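Local structure of polysaccharide deacetylase (Ammonifex degensii, 4WCJ) at residues 79-84 / 235-240; 33-38 / 89-94; 201-206 / 226-231; 70-75 / 115-120. The protein binds a zinc ion and, as a family 4 carbohydrate esterase, probably removes acetyl groups from the exopolysaccharide poly-beta-1,6-N-acetyl-D-glucosamine. All blocks are in the same frame, centred on the assembly; numbering follows the deposited sequence.

The four contacts illustrate how a beta/alpha barrel is held together by segments distant in sequence, and by one local beta-alpha-beta unit. Interactions 2, 3 and 4 lie on the same curled parallel sheet: strand 36-42 pairs with 91-99 in interaction 2, strands 71-72 and 119-123, both partners of 91-99, meet in interaction 4, and strand 203-205 joins 226-229 in interaction 3. Interaction 1 ties helix 75-82 to the loop leading into strand 242-247; its centre is about 11 Å from that of interaction 2 and about 13 Å from that of interaction 3. Along the chain interaction 3 is nested within interaction 1, whereas interactions 2 and 4 interleave. Helix 75-82 thus meets strands from both sequence ends.

Interaction 1: residues 79-84 / 235-240; sequences EDYLAG and NRPGDA
P237 rests on the aromatic ring of Y81, its CG 4.1 Å from the ring centroid and 26° off the normal, a CH-pi contact displaced toward the rim. The ring reaches the proline because its CG lies anti to the backbone N (chi1 175°), bringing the ring, though not the CB bond, in toward residues 235-240. Farther along it, P237 CD comes within 3.5 Å of Y81 OH, while the carbonyl oxygen of N235 lies in the ring plane, at the edge. The guanidinium of R236 stands nearly perpendicular to this ring and is not bonded to it; its NH2 instead meets the backbone O of D35. Replacing Y81 by an alanine would probably leave the P237 ring without its aromatic support and N235 O without the ring edge beside it.

L82 sets CD2 against R236 O at 3.4 Å and N235 CB at 3.6 Å. Its own carbonyl oxygen, near the end of the helix, is met by three amides: G238 N bonds to L82 O at 2.6 Å, and the amides of D239 and A240 add weak bonds. The type II turn R236 to D239 brings the first two round to L82 O, and A240 follows. A straight bond from R236 N to D239 OD2 (2.9 Å) tightens the turn, and D239 OD2 also forms a salt bridge with K233. G84 ends the helix in a Schellman motif.

N235 fixes its amide on strands 36-42 and 242-247 through L37 O and G244 O, A240 touches L226 of strand 226-229, and L82 packs on L37 and V243.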
loop_
_atom_site.group_PDB
_atom_site.type_symbol
_atom_site.label_atom_id
_atom_site.label_comp_id
_atom_site.label_asym_id
_atom_site.label_seq_id
_atom_site.Cartn_x
_atom_site.Cartn_y
_atom_site.Cartn_z
ATOM N N GLU A 79 11.287 -4.032 3.865
ATOM C CA GLU A 79 11.799 -3.196 4.942
ATOM C C GLU A 79 13.270 -3.474 5.181
ATOM O O GLU A 79 14.065 -2.553 5.341
ATOM C CB GLU A 79 11.031 -3.418 6.246
ATOM C CG GLU A 79 11.433 -2.426 7.343
ATOM C CD GLU A 79 10.933 -2.835 8.713
ATOM O OE1 GLU A 79 11.609 -2.507 9.714
ATOM O OE2 GLU A 79 9.863 -3.476 8.786
ATOM N N ASP A 80 13.629 -4.750 5.219
ATOM C CA ASP A 80 15.020 -5.104 5.427
ATOM C C ASP A 80 15.869 -4.713 4.214
ATOM O O ASP A 80 17.038 -4.363 4.360
ATOM C CB ASP A 80 15.150 -6.596 5.733
ATOM C CG ASP A 80 14.531 -6.969 7.061
ATOM O OD1 ASP A 80 14.412 -6.080 7.929
ATOM O OD2 ASP A 80 14.153 -8.142 7.233
ATOM N N TYR A 81 15.276 -4.753 3.024
ATOM C CA TYR A 81 15.991 -4.367 1.813
ATOM C C TYR A 81 16.278 -2.874 1.800
ATOM O O TYR A 81 17.422 -2.458 1.645
ATOM C CB TYR A 81 15.197 -4.751 0.564
ATOM C CG TYR A 81 15.816 -4.276 -0.734
ATOM C CD1 TYR A 81 16.963 -4.867 -1.235
ATOM C CD2 TYR A 81 15.240 -3.243 -1.464
ATOM C CE1 TYR A 81 17.528 -4.442 -2.426
ATOM C CE2 TYR A 81 15.801 -2.808 -2.660
ATOM C CZ TYR A 81 16.943 -3.412 -3.133
ATOM O OH TYR A 81 17.507 -3.002 -4.312
ATOM N N LEU A 82 15.227 -2.080 1.978
ATOM C CA LEU A 82 15.341 -0.624 1.942
ATOM C C LEU A 82 16.176 -0.087 3.095
ATOM O O LEU A 82 16.802 0.967 2.984
ATOM C CB LEU A 82 13.957 0.010 1.960
ATOM C CG LEU A 82 13.192 -0.179 0.652
ATOM C CD1 LEU A 82 11.892 0.602 0.678
ATOM C CD2 LEU A 82 14.046 0.258 -0.528
ATOM N N ALA A 83 16.191 -0.828 4.198
ATOM C CA ALA A 83 17.021 -0.460 5.332
ATOM C C ALA A 83 18.447 -0.959 5.125
ATOM O O ALA A 83 19.315 -0.707 5.954
ATOM C CB ALA A 83 16.446 -1.015 6.624
ATOM N N GLY A 84 18.673 -1.678 4.026
ATOM C CA GLY A 84 19.991 -2.198 3.695
ATOM C C GLY A 84 20.503 -3.153 4.758
ATOM O O GLY A 84 21.702 -3.431 4.843
ATOM N N ASN A 235 13.019 2.171 -5.750
ATOM C CA ASN A 235 13.536 2.297 -4.394
ATOM C C ASN A 235 14.810 1.480 -4.217
ATOM O O ASN A 235 14.911 0.362 -4.719
ATOM C CB ASN A 235 12.475 1.873 -3.373
ATOM C CG ASN A 235 11.232 2.753 -3.433
ATOM O OD1 ASN A 235 11.228 3.878 -2.930
ATOM N ND2 ASN A 235 10.178 2.249 -4.063
ATOM N N ARG A 236 15.779 2.061 -3.512
ATOM C CA ARG A 236 17.099 1.459 -3.342
ATOM C C ARG A 236 17.447 1.325 -1.857
ATOM O O ARG A 236 16.872 2.025 -1.025
ATOM C CB ARG A 236 18.156 2.302 -4.065
ATOM C CG ARG A 236 17.997 2.354 -5.582
ATOM C CD ARG A 236 18.438 1.051 -6.235
ATOM N NE ARG A 236 19.848 0.761 -5.970
ATOM C CZ ARG A 236 20.463 -0.367 -6.318
ATOM N NH1 ARG A 236 21.747 -0.538 -6.028
ATOM N NH2 ARG A 236 19.799 -1.325 -6.955
ATOM N N PRO A 237 18.384 0.422 -1.514
ATOM C CA PRO A 237 18.784 0.312 -0.105
ATOM C C PRO A 237 19.239 1.655 0.464
ATOM O O PRO A 237 19.949 2.408 -0.209
ATOM C CB PRO A 237 19.938 -0.692 -0.147
ATOM C CG PRO A 237 19.661 -1.528 -1.346
ATOM C CD PRO A 237 19.042 -0.595 -2.355
ATOM N N GLY A 238 18.805 1.959 1.682
ATOM C CA GLY A 238 19.130 3.228 2.307
ATOM C C GLY A 238 18.072 4.294 2.090
ATOM O O GLY A 238 18.278 5.460 2.430
ATOM N N ASP A 239 16.939 3.902 1.521
ATOM C CA ASP A 239 15.840 4.840 1.316
ATOM C C ASP A 239 14.888 4.858 2.505
ATOM O O ASP A 239 14.080 5.770 2.635
ATOM C CB ASP A 239 15.064 4.500 0.043
ATOM C CG ASP A 239 15.721 5.050 -1.211
ATOM O OD1 ASP A 239 16.688 5.833 -1.092
ATOM O OD2 ASP A 239 15.257 4.704 -2.318
ATOM N N ALA A 240 14.972 3.843 3.362
ATOM C CA ALA A 240 14.095 3.766 4.525
ATOM C C ALA A 240 14.237 5.023 5.380
ATOM O O ALA A 240 15.335 5.549 5.522
ATOM C CB ALA A 240 14.406 2.507 5.353
#

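Interaction 2: residues 33-38 / 89-94; sequences QGDGLV and PGKLVL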
loop_
_atom_site.group_PDB
_atom_site.type_symbol
_atom_site.label_atom_id
_atom_site.label_comp_id
_atom_site.label_asym_id
_atom_site.label_seq_id
_atom_site.Cartn_x
_atom_site.Cartn_y
_atom_site.Cartn_z
ATOM N N GLN A 33 14.244 3.021 -13.986
ATOM C CA GLN A 33 15.412 2.353 -14.551
ATOM C C GLN A 33 16.235 1.642 -13.476
ATOM O O GLN A 33 16.339 2.115 -12.344
ATOM C CB GLN A 33 16.296 3.352 -15.302
ATOM C CG GLN A 33 15.673 3.909 -16.575
ATOM C CD GLN A 33 16.523 4.983 -17.227
ATOM O OE1 GLN A 33 17.712 5.114 -16.931
ATOM N NE2 GLN A 33 15.914 5.763 -18.118
ATOM N N GLY A 34 16.808 0.498 -13.838
ATOM C CA GLY A 34 17.779 -0.170 -12.989
ATOM C C GLY A 34 17.237 -1.147 -11.963
ATOM O O GLY A 34 16.037 -1.188 -11.682
ATOM N N ASP A 35 18.147 -1.942 -11.404
ATOM C CA ASP A 35 17.820 -2.888 -10.341
ATOM C C ASP A 35 17.370 -2.158 -9.083
ATOM O O ASP A 35 17.863 -1.081 -8.764
ATOM C CB ASP A 35 19.024 -3.780 -10.015
ATOM C CG ASP A 35 19.305 -4.812 -11.094
ATOM O OD1 ASP A 35 18.391 -5.130 -11.884
ATOM O OD2 ASP A 35 20.443 -5.322 -11.140
ATOM N N GLY A 36 16.437 -2.759 -8.356
ATOM C CA GLY A 36 15.926 -2.140 -7.150
ATOM C C GLY A 36 14.489 -2.546 -6.905
ATOM O O GLY A 36 13.972 -3.429 -7.585
ATOM N N LEU A 37 13.841 -1.879 -5.955
ATOM C CA LEU A 37 12.492 -2.233 -5.532
ATOM C C LEU A 37 11.426 -1.282 -6.057
ATOM O O LEU A 37 11.412 -0.111 -5.692
ATOM C CB LEU A 37 12.415 -2.257 -4.007
ATOM C CG LEU A 37 11.016 -2.412 -3.396
ATOM C CD1 LEU A 37 10.411 -3.769 -3.730
ATOM C CD2 LEU A 37 11.055 -2.183 -1.892
ATOM N N VAL A 38 10.526 -1.789 -6.891
ATOM C CA VAL A 38 9.352 -1.020 -7.295
ATOM C C VAL A 38 8.146 -1.502 -6.499
ATOM O O VAL A 38 7.932 -2.702 -6.346
ATOM C CB VAL A 38 9.083 -1.129 -8.819
ATOM C CG1 VAL A 38 7.646 -0.751 -9.157
ATOM C CG2 VAL A 38 10.070 -0.263 -9.587
ATOM N N PRO A 89 19.850 -8.533 -4.083
ATOM C CA PRO A 89 20.146 -7.820 -5.333
ATOM C C PRO A 89 19.030 -7.945 -6.375
ATOM O O PRO A 89 17.967 -8.491 -6.082
ATOM C CB PRO A 89 21.426 -8.508 -5.817
ATOM C CG PRO A 89 21.386 -9.900 -5.186
ATOM C CD PRO A 89 20.212 -9.951 -4.231
ATOM N N GLY A 90 19.272 -7.415 -7.573
ATOM C CA GLY A 90 18.354 -7.564 -8.691
ATOM C C GLY A 90 17.087 -6.715 -8.682
ATOM O O GLY A 90 17.025 -5.658 -8.053
ATOM N N LYS A 91 16.070 -7.219 -9.378
ATOM C CA LYS A 91 14.814 -6.517 -9.636
ATOM C C LYS A 91 13.675 -6.963 -8.702
ATOM O O LYS A 91 13.165 -8.072 -8.845
ATOM C CB LYS A 91 14.408 -6.758 -11.091
ATOM C CG LYS A 91 13.610 -5.663 -11.717
ATOM C CD LYS A 91 14.480 -4.779 -12.604
ATOM C CE LYS A 91 14.579 -5.334 -14.015
ATOM N NZ LYS A 91 15.138 -4.328 -14.966
ATOM N N LEU A 92 13.258 -6.094 -7.781
ATOM C CA LEU A 92 12.274 -6.465 -6.753
ATOM C C LEU A 92 10.943 -5.723 -6.897
ATOM O O LEU A 92 10.915 -4.578 -7.347
ATOM C CB LEU A 92 12.851 -6.200 -5.362
ATOM C CG LEU A 92 14.325 -6.570 -5.183
ATOM C CD1 LEU A 92 14.814 -6.155 -3.815
ATOM C CD2 LEU A 92 14.542 -8.060 -5.401
ATOM N N VAL A 93 9.845 -6.371 -6.507
ATOM C CA VAL A 93 8.526 -5.734 -6.520
ATOM C C VAL A 93 7.691 -6.105 -5.296
ATOM O O VAL A 93 7.607 -7.270 -4.922
ATOM C CB VAL A 93 7.724 -6.098 -7.795
ATOM C CG1 VAL A 93 6.261 -5.692 -7.656
ATOM C CG2 VAL A 93 8.327 -5.425 -9.009
ATOM N N LEU A 94 7.086 -5.091 -4.680
ATOM C CA LEU A 94 6.099 -5.278 -3.623
ATOM C C LEU A 94 4.713 -4.869 -4.117
ATOM O O LEU A 94 4.528 -3.763 -4.645
ATOM C CB LEU A 94 6.471 -4.463 -2.384
ATOM C CG LEU A 94 5.467 -4.483 -1.227
ATOM C CD1 LEU A 94 5.214 -5.906 -0.747
ATOM C CD2 LEU A 94 5.954 -3.625 -0.079
#
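The carboxylate of D35 lies with one face against the backbone of G90: G90 CA sits almost directly above D35 CG, 3.8 Å away. The positive phi of G90 favours glycine. Beyond OD1 the side chain of K91 passes at about a right angle, with CD 4.0 Å from D35 OD1. The two charges come near without forming a salt bridge, for K91 NZ turns elsewhere, to the backbone O and the indole face of W259, a hydrogen bond joined by a cation-pi contact. Bends at chi2 (101°) and chi3 (87°) fold the lysine toward W259 of helix 253-261.

Past these residues the segments run as neighbouring strands in the parallel sheet of the beta/alpha barrel. L92 bonds through both its N and its O: the N donates to G36 O (2.8 Å), and the O accepts from V38 N (2.9 Å). V38 does likewise, its O accepting from L94 N, and the ladder opens with a weak bond from G36 N to G90 O. Side chains alternate. L37 and L92 share one face, where L37 CD1 lies 3.8 Å from L92 CB and the same methyl reaches on toward L94 N; V38 and V93 share the other, with V93 CG2 4.4 Å from V38 CB.

The L37 face is covered by helix 75-82 through A78, Y81 and L82, whereas V38 and V93 pack under W259. Strand 91-99 also pairs along its other edge with strand 71-72.

Interaction 3: residues 201-206 / 226-231; sequences TRYFAY and LVFTLR
Y203 and L226 open a beta-alpha-beta unit of the barrel, in which strands 203-205 and 226-229 run parallel and helix 213-221 makes the connection. The tyrosine shows how one side chain can serve several neighbours. Its CB touches F228 CE1 at 4.0 Å. CG is anti to the carbonyl carbon and beside the backbone N (chi1 -49°), which lays the ring alongside L226, the two side chains pointing the same way. Next, CD1 meets L226 CB at 3.6 Å, and CE1 meets L226 CD1 at the same distance of 3.6 Å. R202 CB sits over the centre of one ring face. At the tip, the hydroxyl is hydrogen-bonded to E79 of helix 75-82, whose carboxylate also forms a salt bridge with R202. A leucine here lacks the hydroxyl and would probably leave E79 OE2 without that partner and L226 without the flank of the ring.

The ladder includes F204 N to L226 O and F228 N to F204 O, the latter 2.7 Å and nearly along the C=O axis. On the side of F204 and V227, Y206 CE2 presses to 3.4 Å from V227 CG1. On the other, A205 lies beside H157, a zinc ligand, and A205 O accepts from H157 ND1, a second-shell bond that probably steadies the imidazole. F228 O has two donors: Y206 N and, at 2.9 Å, a water that also donates to Y206 O.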
loop_
_atom_site.group_PDB
_atom_site.type_symbol
_atom_site.label_atom_id
_atom_site.label_comp_id
_atom_site.label_asym_id
_atom_site.label_seq_id
_atom_site.Cartn_x
_atom_site.Cartn_y
_atom_site.Cartn_z
ATOM N N THR A 201 1.638 -2.307 14.179
ATOM C CA THR A 201 1.577 -1.861 12.790
ATOM C C THR A 201 2.865 -1.158 12.372
ATOM O O THR A 201 3.137 -0.045 12.815
ATOM C CB THR A 201 0.389 -0.904 12.565
ATOM O OG1 THR A 201 -0.802 -1.491 13.098
ATOM C CG2 THR A 201 0.203 -0.595 11.078
ATOM N N ARG A 202 3.651 -1.789 11.506
ATOM C CA ARG A 202 4.924 -1.196 11.089
ATOM C C ARG A 202 4.797 -0.206 9.923
ATOM O O ARG A 202 5.660 0.669 9.738
ATOM C CB ARG A 202 5.910 -2.303 10.703
ATOM C CG ARG A 202 6.284 -3.234 11.841
ATOM C CD ARG A 202 7.306 -4.285 11.405
ATOM N NE ARG A 202 8.670 -3.766 11.328
ATOM C CZ ARG A 202 9.456 -3.571 12.384
ATOM N NH1 ARG A 202 10.692 -3.109 12.226
ATOM N NH2 ARG A 202 9.009 -3.834 13.607
ATOM N N TYR A 203 3.724 -0.315 9.140
ATOM C CA TYR A 203 3.687 0.368 7.850
ATOM C C TYR A 203 2.516 1.325 7.679
ATOM O O TYR A 203 1.383 1.001 8.029
ATOM C CB TYR A 203 3.664 -0.677 6.734
ATOM C CG TYR A 203 4.739 -1.718 6.920
ATOM C CD1 TYR A 203 6.054 -1.338 7.127
ATOM C CD2 TYR A 203 4.439 -3.073 6.920
ATOM C CE1 TYR A 203 7.053 -2.274 7.317
ATOM C CE2 TYR A 203 5.428 -4.013 7.105
ATOM C CZ TYR A 203 6.734 -3.610 7.303
ATOM O OH TYR A 203 7.723 -4.560 7.497
ATOM N N PHE A 204 2.795 2.492 7.095
ATOM C CA PHE A 204 1.775 3.516 6.885
ATOM C C PHE A 204 1.805 4.043 5.453
ATOM O O PHE A 204 2.878 4.223 4.875
ATOM C CB PHE A 204 1.981 4.680 7.870
ATOM C CG PHE A 204 0.892 5.724 7.823
ATOM C CD1 PHE A 204 0.935 6.766 6.898
ATOM C CD2 PHE A 204 -0.151 5.688 8.731
ATOM C CE1 PHE A 204 -0.057 7.716 6.866
ATOM C CE2 PHE A 204 -1.147 6.646 8.702
ATOM C CZ PHE A 204 -1.105 7.654 7.771
ATOM N N ALA A 205 0.623 4.290 4.891
ATOM C CA ALA A 205 0.498 4.907 3.564
ATOM C C ALA A 205 -0.350 6.164 3.650
ATOM O O ALA A 205 -1.467 6.138 4.176
ATOM C CB ALA A 205 -0.106 3.934 2.565
ATOM N N TYR A 206 0.187 7.267 3.138
ATOM C CA TYR A 206 -0.544 8.532 3.109
ATOM C C TYR A 206 -1.682 8.496 2.104
ATOM O O TYR A 206 -1.456 8.196 0.931
ATOM C CB TYR A 206 0.381 9.691 2.741
ATOM C CG TYR A 206 1.323 10.175 3.825
ATOM C CD1 TYR A 206 0.836 10.715 5.012
ATOM C CD2 TYR A 206 2.699 10.131 3.643
ATOM C CE1 TYR A 206 1.693 11.169 5.997
ATOM C CE2 TYR A 206 3.565 10.593 4.627
ATOM C CZ TYR A 206 3.056 11.109 5.800
ATOM O OH TYR A 206 3.916 11.578 6.773
ATOM N N LEU A 226 8.153 2.081 7.993
ATOM C CA LEU A 226 8.080 2.518 6.604
ATOM C C LEU A 226 6.864 3.388 6.375
ATOM O O LEU A 226 5.772 3.100 6.876
ATOM C CB LEU A 226 8.037 1.334 5.641
ATOM C CG LEU A 226 9.271 0.439 5.554
ATOM C CD1 LEU A 226 8.957 -0.774 4.690
ATOM C CD2 LEU A 226 10.497 1.191 5.024
ATOM N N VAL A 227 7.077 4.436 5.593
ATOM C CA VAL A 227 6.049 5.396 5.229
ATOM C C VAL A 227 5.972 5.424 3.706
ATOM O O VAL A 227 6.963 5.715 3.035
ATOM C CB VAL A 227 6.364 6.790 5.791
ATOM C CG1 VAL A 227 5.299 7.792 5.369
ATOM C CG2 VAL A 227 6.503 6.727 7.319
ATOM N N PHE A 228 4.809 5.081 3.162
ATOM C CA PHE A 228 4.660 4.916 1.717
ATOM C C PHE A 228 3.968 6.094 1.049
ATOM O O PHE A 228 2.936 6.568 1.526
ATOM C CB PHE A 228 3.866 3.656 1.402
ATOM C CG PHE A 228 4.576 2.383 1.755
ATOM C CD1 PHE A 228 4.686 1.974 3.078
ATOM C CD2 PHE A 228 5.109 1.582 0.763
ATOM C CE1 PHE A 228 5.326 0.791 3.404
ATOM C CE2 PHE A 228 5.748 0.394 1.079
ATOM C CZ PHE A 228 5.855 0.000 2.405
ATOM N N THR A 229 4.544 6.530 -0.065
ATOM C CA THR A 229 4.040 7.657 -0.840
ATOM C C THR A 229 3.626 7.198 -2.233
ATOM O O THR A 229 3.735 6.020 -2.548
ATOM C CB THR A 229 5.108 8.754 -0.970
ATOM O OG1 THR A 229 6.132 8.336 -1.885
ATOM C CG2 THR A 229 5.760 9.053 0.376
ATOM N N LEU A 230 3.181 8.135 -3.073
ATOM C CA LEU A 230 2.898 7.838 -4.480
ATOM C C LEU A 230 3.925 8.528 -5.385
ATOM O O LEU A 230 3.618 8.941 -6.508
ATOM C CB LEU A 230 1.472 8.260 -4.854
ATOM C CG LEU A 230 0.367 7.407 -4.225
ATOM C CD1 LEU A 230 -1.021 7.963 -4.522
ATOM C CD2 LEU A 230 0.485 5.950 -4.682
ATOM N N ARG A 231 5.148 8.659 -4.880
ATOM C CA ARG A 231 6.273 9.115 -5.689
ATOM C C ARG A 231 6.799 7.932 -6.494
ATOM O O ARG A 231 7.406 7.019 -5.937
ATOM C CB ARG A 231 7.379 9.717 -4.811
ATOM C CG ARG A 231 8.408 10.526 -5.582
ATOM C CD ARG A 231 9.395 11.231 -4.655
ATOM N NE ARG A 231 8.776 12.268 -3.828
ATOM C CZ ARG A 231 9.458 13.094 -3.037
ATOM N NH1 ARG A 231 10.780 13.007 -2.967
ATOM N NH2 ARG A 231 8.823 14.009 -2.315
HETATM O O HOH W 1 0.761 6.981 -0.304
#

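Interaction 4: residues 70-75 / 115-120; sequences VRFVTP and RKIPFL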
loop_
_atom_site.group_PDB
_atom_site.type_symbol
_atom_site.label_atom_id
_atom_site.label_comp_id
_atom_site.label_asym_id
_atom_site.label_seq_id
_atom_site.Cartn_x
_atom_site.Cartn_y
_atom_site.Cartn_z
ATOM N N VAL A 70 10.812 -10.971 -12.574
ATOM C CA VAL A 70 10.672 -10.112 -11.400
ATOM C C VAL A 70 10.418 -10.928 -10.122
ATOM O O VAL A 70 9.566 -11.819 -10.110
ATOM C CB VAL A 70 9.526 -9.097 -11.599
ATOM C CG1 VAL A 70 9.011 -8.593 -10.272
ATOM C CG2 VAL A 70 9.980 -7.942 -12.489
ATOM N N ARG A 71 11.162 -10.621 -9.058
ATOM C CA ARG A 71 10.973 -11.271 -7.759
ATOM C C ARG A 71 9.985 -10.517 -6.867
ATOM O O ARG A 71 10.202 -9.347 -6.542
ATOM C CB ARG A 71 12.314 -11.411 -7.032
ATOM C CG ARG A 71 12.185 -11.655 -5.540
ATOM C CD ARG A 71 13.494 -12.120 -4.925
ATOM N NE ARG A 71 13.296 -12.639 -3.574
ATOM C CZ ARG A 71 14.192 -13.363 -2.910
ATOM N NH1 ARG A 71 15.353 -13.663 -3.474
ATOM N NH2 ARG A 71 13.922 -13.793 -1.681
ATOM N N PHE A 72 8.901 -11.185 -6.476
ATOM C CA PHE A 72 7.935 -10.592 -5.552
ATOM C C PHE A 72 8.379 -10.769 -4.103
ATOM O O PHE A 72 8.653 -11.885 -3.637
ATOM C CB PHE A 72 6.539 -11.184 -5.752
ATOM C CG PHE A 72 5.887 -10.792 -7.048
ATOM C CD1 PHE A 72 6.061 -11.561 -8.185
ATOM C CD2 PHE A 72 5.095 -9.650 -7.130
ATOM C CE1 PHE A 72 5.458 -11.208 -9.379
ATOM C CE2 PHE A 72 4.483 -9.297 -8.315
ATOM C CZ PHE A 72 4.671 -10.074 -9.447
ATOM N N VAL A 73 8.404 -9.648 -3.399
ATOM C CA VAL A 73 9.023 -9.489 -2.092
ATOM C C VAL A 73 7.950 -9.307 -0.996
ATOM O O VAL A 73 6.884 -8.743 -1.253
ATOM C CB VAL A 73 10.005 -8.279 -2.150
ATOM C CG1 VAL A 73 9.544 -7.099 -1.277
ATOM C CG2 VAL A 73 11.443 -8.702 -1.864
ATOM N N THR A 74 8.208 -9.811 0.213
ATOM C CA THR A 74 7.282 -9.604 1.332
ATOM C C THR A 74 7.475 -8.208 1.912
ATOM O O THR A 74 8.523 -7.593 1.709
ATOM C CB THR A 74 7.482 -10.647 2.467
ATOM O OG1 THR A 74 8.776 -10.471 3.055
ATOM C CG2 THR A 74 7.343 -12.067 1.943
ATOM N N PRO A 75 6.466 -7.690 2.631
ATOM C CA PRO A 75 6.691 -6.401 3.289
ATOM C C PRO A 75 7.920 -6.407 4.214
ATOM O O PRO A 75 8.659 -5.423 4.226
ATOM C CB PRO A 75 5.392 -6.186 4.075
ATOM C CG PRO A 75 4.364 -6.889 3.259
ATOM C CD PRO A 75 5.069 -8.141 2.773
ATOM N N ARG A 115 -1.034 -17.677 -6.719
ATOM C CA ARG A 115 0.339 -17.411 -7.143
ATOM C C ARG A 115 1.302 -17.264 -5.966
ATOM O O ARG A 115 2.500 -17.074 -6.169
ATOM C CB ARG A 115 0.385 -16.144 -8.004
ATOM C CG ARG A 115 -0.232 -16.338 -9.368
ATOM C CD ARG A 115 -0.682 -15.033 -9.991
ATOM N NE ARG A 115 -1.300 -15.273 -11.291
ATOM C CZ ARG A 115 -2.538 -15.727 -11.455
ATOM N NH1 ARG A 115 -3.011 -15.925 -12.679
ATOM N NH2 ARG A 115 -3.302 -15.995 -10.399
ATOM N N LYS A 116 0.777 -17.361 -4.744
ATOM C CA LYS A 116 1.582 -17.224 -3.524
ATOM C C LYS A 116 2.328 -15.891 -3.457
ATOM O O LYS A 116 3.454 -15.824 -2.962
ATOM C CB LYS A 116 2.589 -18.374 -3.395
ATOM C CG LYS A 116 1.988 -19.723 -3.066
ATOM C CD LYS A 116 3.091 -20.752 -2.901
ATOM C CE LYS A 116 2.566 -22.166 -3.033
ATOM N NZ LYS A 116 3.678 -23.148 -3.140
ATOM N N ILE A 117 1.689 -14.840 -3.963
ATOM C CA ILE A 117 2.275 -13.504 -3.960
ATOM C C ILE A 117 1.846 -12.717 -2.724
ATOM O O ILE A 117 0.654 -12.465 -2.505
ATOM C CB ILE A 117 1.891 -12.727 -5.239
ATOM C CG1 ILE A 117 2.547 -13.374 -6.460
ATOM C CG2 ILE A 117 2.303 -11.263 -5.126
ATOM C CD1 ILE A 117 2.014 -12.876 -7.782
ATOM N N PRO A 118 2.826 -12.311 -1.914
ATOM C CA PRO A 118 2.555 -11.483 -0.736
ATOM C C PRO A 118 2.040 -10.106 -1.143
ATOM O O PRO A 118 2.250 -9.682 -2.279
ATOM C CB PRO A 118 3.924 -11.359 -0.057
ATOM C CG PRO A 118 4.876 -12.202 -0.865
ATOM C CD PRO A 118 4.264 -12.405 -2.202
ATOM N N PHE A 119 1.367 -9.419 -0.231
ATOM C CA PHE A 119 0.960 -8.049 -0.499
ATOM C C PHE A 119 0.731 -7.276 0.792
ATOM O O PHE A 119 0.452 -7.853 1.842
ATOM C CB PHE A 119 -0.296 -8.018 -1.391
ATOM C CG PHE A 119 -1.512 -8.683 -0.786
ATOM C CD1 PHE A 119 -1.590 -10.065 -0.675
ATOM C CD2 PHE A 119 -2.594 -7.921 -0.368
ATOM C CE1 PHE A 119 -2.704 -10.669 -0.130
ATOM C CE2 PHE A 119 -3.715 -8.521 0.172
ATOM C CZ PHE A 119 -3.774 -9.894 0.284
ATOM N N LEU A 120 0.879 -5.958 0.711
ATOM C CA LEU A 120 0.618 -5.088 1.841
ATOM C C LEU A 120 -0.725 -4.394 1.611
ATOM O O LEU A 120 -0.929 -3.748 0.584
ATOM C CB LEU A 120 1.742 -4.056 2.010
ATOM C CG LEU A 120 2.210 -3.717 3.432
ATOM C CD1 LEU A 120 3.412 -2.755 3.420
ATOM C CD2 LEU A 120 1.080 -3.166 4.280
HETATM O O HOH W 2 4.603 -8.563 -3.413
#
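F72 and I117 meet obliquely, the isoleucine standing over the aromatic ring: CD1 lies 4.1 Å from the ring centroid and only 8° off the normal, a well-centred CH-pi contact. The second branch, I117 CG2, comes down nearer the rim, 3.8 Å from F72 CD2. Both branches can reach the ring because CG2 is anti to the backbone N while CG1 lies beside it (chi1 -67°).

Across from T74, P118 takes the methyl, with T74 CG2 3.7 Å from P118 CG. T74 is the N-cap of helix 75-82; its hydroxyl oxygen, on the other branch, accepts from a backbone N just past the segment. In the parallel sheet of the barrel, strands 71-72 and 119-123 both pair with strand 91-99, along the edge that strand 36-42 leaves, one after the other, and the two segments touch through side chains, with no direct hydrogen bond between them. A water fills that role, donating to V73 O at 3.1 Å and to P118 O at 2.8 Å.

Farther on, P75, in the first turn of its helix, sets its ring across L120, CG to CG 3.8 Å. L120 also touches T96, and P75 reaches V153 of strand 152-156.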